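Local coordinates for protein endo-beta-1,4-mannanase (Alicyclobacillus acidocaldarius, PDB 4CD8) that hydrolyses internal beta-1,4-mannosidic linkages of mannans as a family GH113 endo-mannanase with a TIM-barrel fold, at residues 25-30 against 69-74; 31-36 against 80-85. All coordinates share one frame; numbering follows the deposited sequence.

Contact 1 (25-30 against 69-74)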
loop_
_atom_site.group_PDB
_atom_site.type_symbol
_atom_site.label_atom_id
_atom_site.label_comp_id
_atom_site.label_asym_id
_atom_site.label_seq_id
_atom_site.Cartn_x
_atom_site.Cartn_y
_atom_site.Cartn_z
ATOM N N GLY A 25 -16.871 2.853 9.688
ATOM C CA GLY A 25 -17.108 2.344 11.050
ATOM C C GLY A 25 -16.187 1.237 11.520
ATOM O O GLY A 25 -16.137 0.960 12.702
ATOM N N THR A 26 -15.475 0.575 10.617
ATOM C CA THR A 26 -14.698 -0.588 11.036
ATOM C C THR A 26 -13.475 -0.252 11.900
ATOM O O THR A 26 -13.055 -1.056 12.732
ATOM C CB THR A 26 -14.287 -1.482 9.855
ATOM O OG1 THR A 26 -13.471 -0.752 8.936
ATOM C CG2 THR A 26 -15.533 -2.031 9.128
ATOM N N TRP A 27 -12.904 0.925 11.693
ATOM C CA TRP A 27 -11.724 1.311 12.461
ATOM C C TRP A 27 -12.043 1.919 13.841
ATOM O O TRP A 27 -11.175 2.011 14.711
ATOM C CB TRP A 27 -10.879 2.282 11.654
ATOM C CG TRP A 27 -10.265 1.740 10.413
ATOM C CD1 TRP A 27 -10.501 0.527 9.813
ATOM C CD2 TRP A 27 -9.315 2.423 9.560
ATOM N NE1 TRP A 27 -9.764 0.415 8.663
ATOM C CE2 TRP A 27 -9.021 1.559 8.491
ATOM C CE3 TRP A 27 -8.691 3.681 9.606
ATOM C CZ2 TRP A 27 -8.185 1.914 7.447
ATOM C CZ3 TRP A 27 -7.829 4.013 8.594
ATOM C CH2 TRP A 27 -7.562 3.126 7.533
ATOM N N GLY A 28 -13.304 2.291 14.053
ATOM C CA GLY A 28 -13.728 2.757 15.359
ATOM C C GLY A 28 -14.149 1.653 16.322
ATOM O O GLY A 28 -14.540 1.915 17.414
ATOM N N THR A 29 -14.010 0.406 15.915
ATOM C CA THR A 29 -14.400 -0.705 16.744
ATOM C C THR A 29 -13.307 -1.084 17.754
ATOM O O THR A 29 -12.126 -0.800 17.578
ATOM C CB THR A 29 -14.682 -1.949 15.881
ATOM O OG1 THR A 29 -13.493 -2.312 15.196
ATOM C CG2 THR A 29 -15.713 -1.668 14.840
ATOM N N ASP A 30 -13.754 -1.761 18.814
ATOM C CA ASP A 30 -12.867 -2.359 19.806
ATOM C C ASP A 30 -11.915 -3.329 19.142
ATOM O O ASP A 30 -10.751 -3.403 19.513
ATOM C CB ASP A 30 -13.666 -3.123 20.881
ATOM C CG ASP A 30 -14.496 -2.193 21.763
ATOM O OD1 ASP A 30 -14.162 -0.980 21.774
ATOM O OD2 ASP A 30 -15.469 -2.654 22.441
ATOM N N VAL A 69 -19.307 5.348 2.909
ATOM C CA VAL A 69 -18.534 4.344 2.207
ATOM C C VAL A 69 -17.290 3.976 2.988
ATOM O O VAL A 69 -17.121 2.825 3.408
ATOM C CB VAL A 69 -18.170 4.856 0.809
ATOM C CG1 VAL A 69 -17.200 3.900 0.105
ATOM C CG2 VAL A 69 -19.468 5.102 0.021
ATOM N N THR A 70 -16.440 4.971 3.224
ATOM C CA THR A 70 -15.173 4.708 3.901
ATOM C C THR A 70 -15.197 5.132 5.376
ATOM O O THR A 70 -16.095 5.848 5.832
ATOM C CB THR A 70 -13.989 5.477 3.238
ATOM O OG1 THR A 70 -14.092 6.873 3.564
ATOM C CG2 THR A 70 -14.021 5.299 1.767
ATOM N N VAL A 71 -14.138 4.737 6.079
ATOM C CA VAL A 71 -13.836 5.270 7.391
ATOM C C VAL A 71 -13.935 6.807 7.358
ATOM O O VAL A 71 -13.597 7.440 6.388
ATOM C CB VAL A 71 -12.435 4.846 7.883
ATOM C CG1 VAL A 71 -12.446 3.392 8.278
ATOM C CG2 VAL A 71 -11.356 5.096 6.828
ATOM N N SER A 72 -14.504 7.362 8.407
ATOM C CA SER A 72 -14.593 8.792 8.569
ATOM C C SER A 72 -13.235 9.402 8.833
ATOM O O SER A 72 -12.293 8.710 9.238
ATOM C CB SER A 72 -15.497 9.163 9.732
ATOM O OG SER A 72 -14.942 8.736 10.946
ATOM N N ASP A 73 -13.156 10.718 8.641
ATOM C CA ASP A 73 -11.924 11.415 9.002
ATOM C C ASP A 73 -11.566 11.149 10.503
ATOM O O ASP A 73 -10.390 10.990 10.870
ATOM C CB ASP A 73 -12.069 12.911 8.782
ATOM C CG ASP A 73 -12.161 13.324 7.306
ATOM O OD1 ASP A 73 -11.963 12.465 6.397
ATOM O OD2 ASP A 73 -12.411 14.549 7.055
ATOM N N ASP A 74 -12.560 11.156 11.384
ATOM C CA ASP A 74 -12.328 10.875 12.811
ATOM C C ASP A 74 -11.803 9.465 13.067
ATOM O O ASP A 74 -10.970 9.258 13.952
ATOM C CB ASP A 74 -13.615 11.055 13.616
ATOM C CG ASP A 74 -13.989 12.524 13.887
ATOM O OD1 ASP A 74 -13.218 13.437 13.589
ATOM O OD2 ASP A 74 -15.103 12.759 14.423
#
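A CH-pi contact between Val71 and the indole of Trp27 joins two loops of the barrel, the one between strand 13-18 and helix 30-40 and the one leading into helix 73-85. Methyl CG1 of Val71 sits over one face of the indole, 3.5 Å from the centroid of the five-membered ring and only 16° off its normal. It lies nearly equally close to Trp27 CG and CD2, whereas CG2 of Val71 stands 4.1 Å from Trp27 CZ3. The two methyls thus sit side by side on the same face, one over each ring. With chi1 at -73° in Val71, CG1 is anti to the carbonyl carbon and is carried onto the indole. The one polar atom of the ring is satisfied outside the two segments, Trp27 NE1 donating to Gly19 O. Ile76 and Met79 of helix 73-85 and Leu49 of strand 46-55 also pack on the indole. Replacing Trp27 by an alanine is likely to leave Val71 CG1 without its aromatic partner, open a gap between the loops and deprive Gly19 O of its donor. Just past segment 69-74, the carboxylate of Glu75 accepts a bond from Gly25 N and weak ones from Trp27 N and Gly28 N. Thr29 OG1 donates to Thr26 O (2.8 Å) and caps Ala32 N, while Ser72 OG caps Glu75 N. A loop tryptophan packed against the segment leading into the next helix, its side chain about 11 Å from the bound beta-D-mannopyranose, belongs to the C-terminal end of the barrel strands, where the beta-to-alpha loops of a TIM barrel surround the substrate site.

Contact 2 (31-36 against 80-85)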
loop_
_atom_site.group_PDB
_atom_site.type_symbol
_atom_site.label_atom_id
_atom_site.label_comp_id
_atom_site.label_asym_id
_atom_site.label_seq_id
_atom_site.Cartn_x
_atom_site.Cartn_y
_atom_site.Cartn_z
ATOM N N GLU A 31 -12.435 -4.053 18.153
ATOM C CA GLU A 31 -11.664 -5.061 17.437
ATOM C C GLU A 31 -10.489 -4.403 16.749
ATOM O O GLU A 31 -9.357 -4.898 16.821
ATOM C CB GLU A 31 -12.549 -5.836 16.413
ATOM C CG GLU A 31 -13.579 -6.809 17.022
ATOM C CD GLU A 31 -14.972 -6.197 17.219
ATOM O OE1 GLU A 31 -15.091 -4.981 17.521
ATOM O OE2 GLU A 31 -15.972 -6.942 17.074
ATOM N N ALA A 32 -10.766 -3.289 16.088
ATOM C CA ALA A 32 -9.718 -2.545 15.352
ATOM C C ALA A 32 -8.610 -2.085 16.290
ATOM O O ALA A 32 -7.440 -2.204 15.963
ATOM C CB ALA A 32 -10.302 -1.361 14.610
ATOM N N ARG A 33 -8.994 -1.579 17.445
ATOM C CA ARG A 33 -8.023 -1.089 18.421
ATOM C C ARG A 33 -7.206 -2.222 18.970
ATOM O O ARG A 33 -6.001 -2.105 19.085
ATOM C CB ARG A 33 -8.706 -0.270 19.530
ATOM C CG ARG A 33 -9.365 1.018 19.003
ATOM C CD ARG A 33 -9.899 1.934 20.093
ATOM N NE ARG A 33 -8.854 2.760 20.723
ATOM C CZ ARG A 33 -8.262 3.831 20.173
ATOM N NH1 ARG A 33 -8.570 4.259 18.944
ATOM N NH2 ARG A 33 -7.323 4.485 20.856
ATOM N N ALA A 34 -7.824 -3.371 19.229
ATOM C CA ALA A 34 -7.082 -4.529 19.657
ATOM C C ALA A 34 -6.130 -5.038 18.565
ATOM O O ALA A 34 -4.985 -5.439 18.846
ATOM C CB ALA A 34 -8.054 -5.626 20.088
ATOM N N SER A 35 -6.589 -5.027 17.322
ATOM C CA SER A 35 -5.779 -5.508 16.219
ATOM C C SER A 35 -4.547 -4.642 16.054
ATOM O O SER A 35 -3.436 -5.159 15.862
ATOM C CB SER A 35 -6.565 -5.531 14.918
ATOM O OG SER A 35 -5.703 -5.978 13.890
ATOM N N MET A 36 -4.755 -3.335 16.148
ATOM C CA MET A 36 -3.619 -2.369 16.079
ATOM C C MET A 36 -2.617 -2.588 17.194
ATOM O O MET A 36 -1.392 -2.518 16.951
ATOM C CB MET A 36 -4.130 -0.932 16.068
ATOM C CG MET A 36 -2.989 0.080 15.947
ATOM S SD MET A 36 -2.111 0.073 14.363
ATOM C CE MET A 36 -3.327 0.915 13.337
ATOM N N ALA A 80 -4.642 6.743 13.544
ATOM C CA ALA A 80 -3.313 7.354 13.503
ATOM C C ALA A 80 -2.806 7.690 14.901
ATOM O O ALA A 80 -1.598 7.526 15.209
ATOM C CB ALA A 80 -3.321 8.590 12.637
ATOM N N GLU A 81 -3.695 8.201 15.741
ATOM C CA GLU A 81 -3.294 8.626 17.101
ATOM C C GLU A 81 -2.871 7.416 17.937
ATOM O O GLU A 81 -1.866 7.443 18.665
ATOM C CB GLU A 81 -4.443 9.403 17.707
ATOM C CG GLU A 81 -4.361 9.793 19.152
ATOM C CD GLU A 81 -5.719 10.285 19.630
ATOM O OE1 GLU A 81 -6.226 11.230 18.996
ATOM O OE2 GLU A 81 -6.290 9.700 20.581
ATOM N N LEU A 82 -3.603 6.317 17.775
ATOM C CA LEU A 82 -3.287 5.080 18.454
ATOM C C LEU A 82 -1.933 4.523 17.960
ATOM O O LEU A 82 -1.059 4.165 18.745
ATOM C CB LEU A 82 -4.418 4.069 18.193
ATOM C CG LEU A 82 -4.193 2.673 18.788
ATOM C CD1 LEU A 82 -3.966 2.730 20.305
ATOM C CD2 LEU A 82 -5.379 1.750 18.463
ATOM N N ALA A 83 -1.758 4.476 16.645
ATOM C CA ALA A 83 -0.509 3.984 16.075
ATOM C C ALA A 83 0.644 4.826 16.587
ATOM O O ALA A 83 1.684 4.293 16.999
ATOM C CB ALA A 83 -0.519 4.023 14.561
ATOM N N HIS A 84 0.467 6.139 16.544
ATOM C CA HIS A 84 1.553 6.993 17.002
ATOM C C HIS A 84 1.869 6.804 18.476
ATOM O O HIS A 84 3.030 6.870 18.899
ATOM C CB HIS A 84 1.183 8.454 16.728
ATOM C CG HIS A 84 1.383 8.868 15.306
ATOM N ND1 HIS A 84 0.533 9.726 14.644
ATOM C CD2 HIS A 84 2.364 8.564 14.420
ATOM C CE1 HIS A 84 0.979 9.924 13.414
ATOM N NE2 HIS A 84 2.093 9.235 13.260
ATOM N N ALA A 85 0.833 6.628 19.279
ATOM C CA ALA A 85 0.996 6.420 20.706
ATOM C C ALA A 85 1.688 5.106 21.027
ATOM O O ALA A 85 2.234 4.952 22.136
ATOM C CB ALA A 85 -0.336 6.500 21.416
HETATM O O HOH W 1 -5.113 7.059 20.608
#
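Apolar contacts carry most of the join between helices 30-40 and 73-85, and Leu82 is the residue around which they gather. Its CD2 methyl meets Met36 CB at 3.8 Å and lies almost as near Met36 CG, the two side chains running antiparallel alongside one another. With CG anti to the backbone N in Met36 (chi1 -178°) and the chain bent at chi2 and chi3, the sulfur turns toward the neighbouring alanine, leaving Met36 SD 4.3 Å from Ala83 CB. Met36 also touches Leu49 of strand 46-55, Met79 and the loop residue Leu86.

A second kind of contact sets a charged group on the same leucine. The guanidinium of Arg33 lies with one face on Leu82, CD2 being centred on the group 3.9 Å from its plane, while Arg33 NH2 also reaches Leu82 CD1 at 3.8 Å. The polar link is indirect: a water in the guanidinium plane, at its edge, donates to Glu81 OE2 at 2.9 Å and accepts a weak bond from Arg33 NH2. This bridge spans opposite charges that do not touch directly.

The axes of segments 31-36 and 80-85 approach to 10.6 Å and cross at -26°. Helices 30-40 and 73-85 are thus neighbours on the outside of the barrel, packing over strand 46-55, as successive helices do in a (beta/alpha)8 TIM barrel.

How the contacts relate
From the N terminus, strand 13-18 leads into loop 25-30 and then directly into helix 30-40, so the first segments of contacts 1 and 2 are consecutive. The chain next passes through strand 46-55 before reaching 69-74, where contact 1 closes its loop, and runs on along helix 73-85 to 80-85, where contact 2 closes its own. The two closures cross, because their segments alternate. Both tie the first beta-alpha unit to helix 73-85: contact 1 at the loops and helix starts, contact 2 farther along the helices. They also meet directly, as Thr26 O packs 3.3 Å from Ala32 CB.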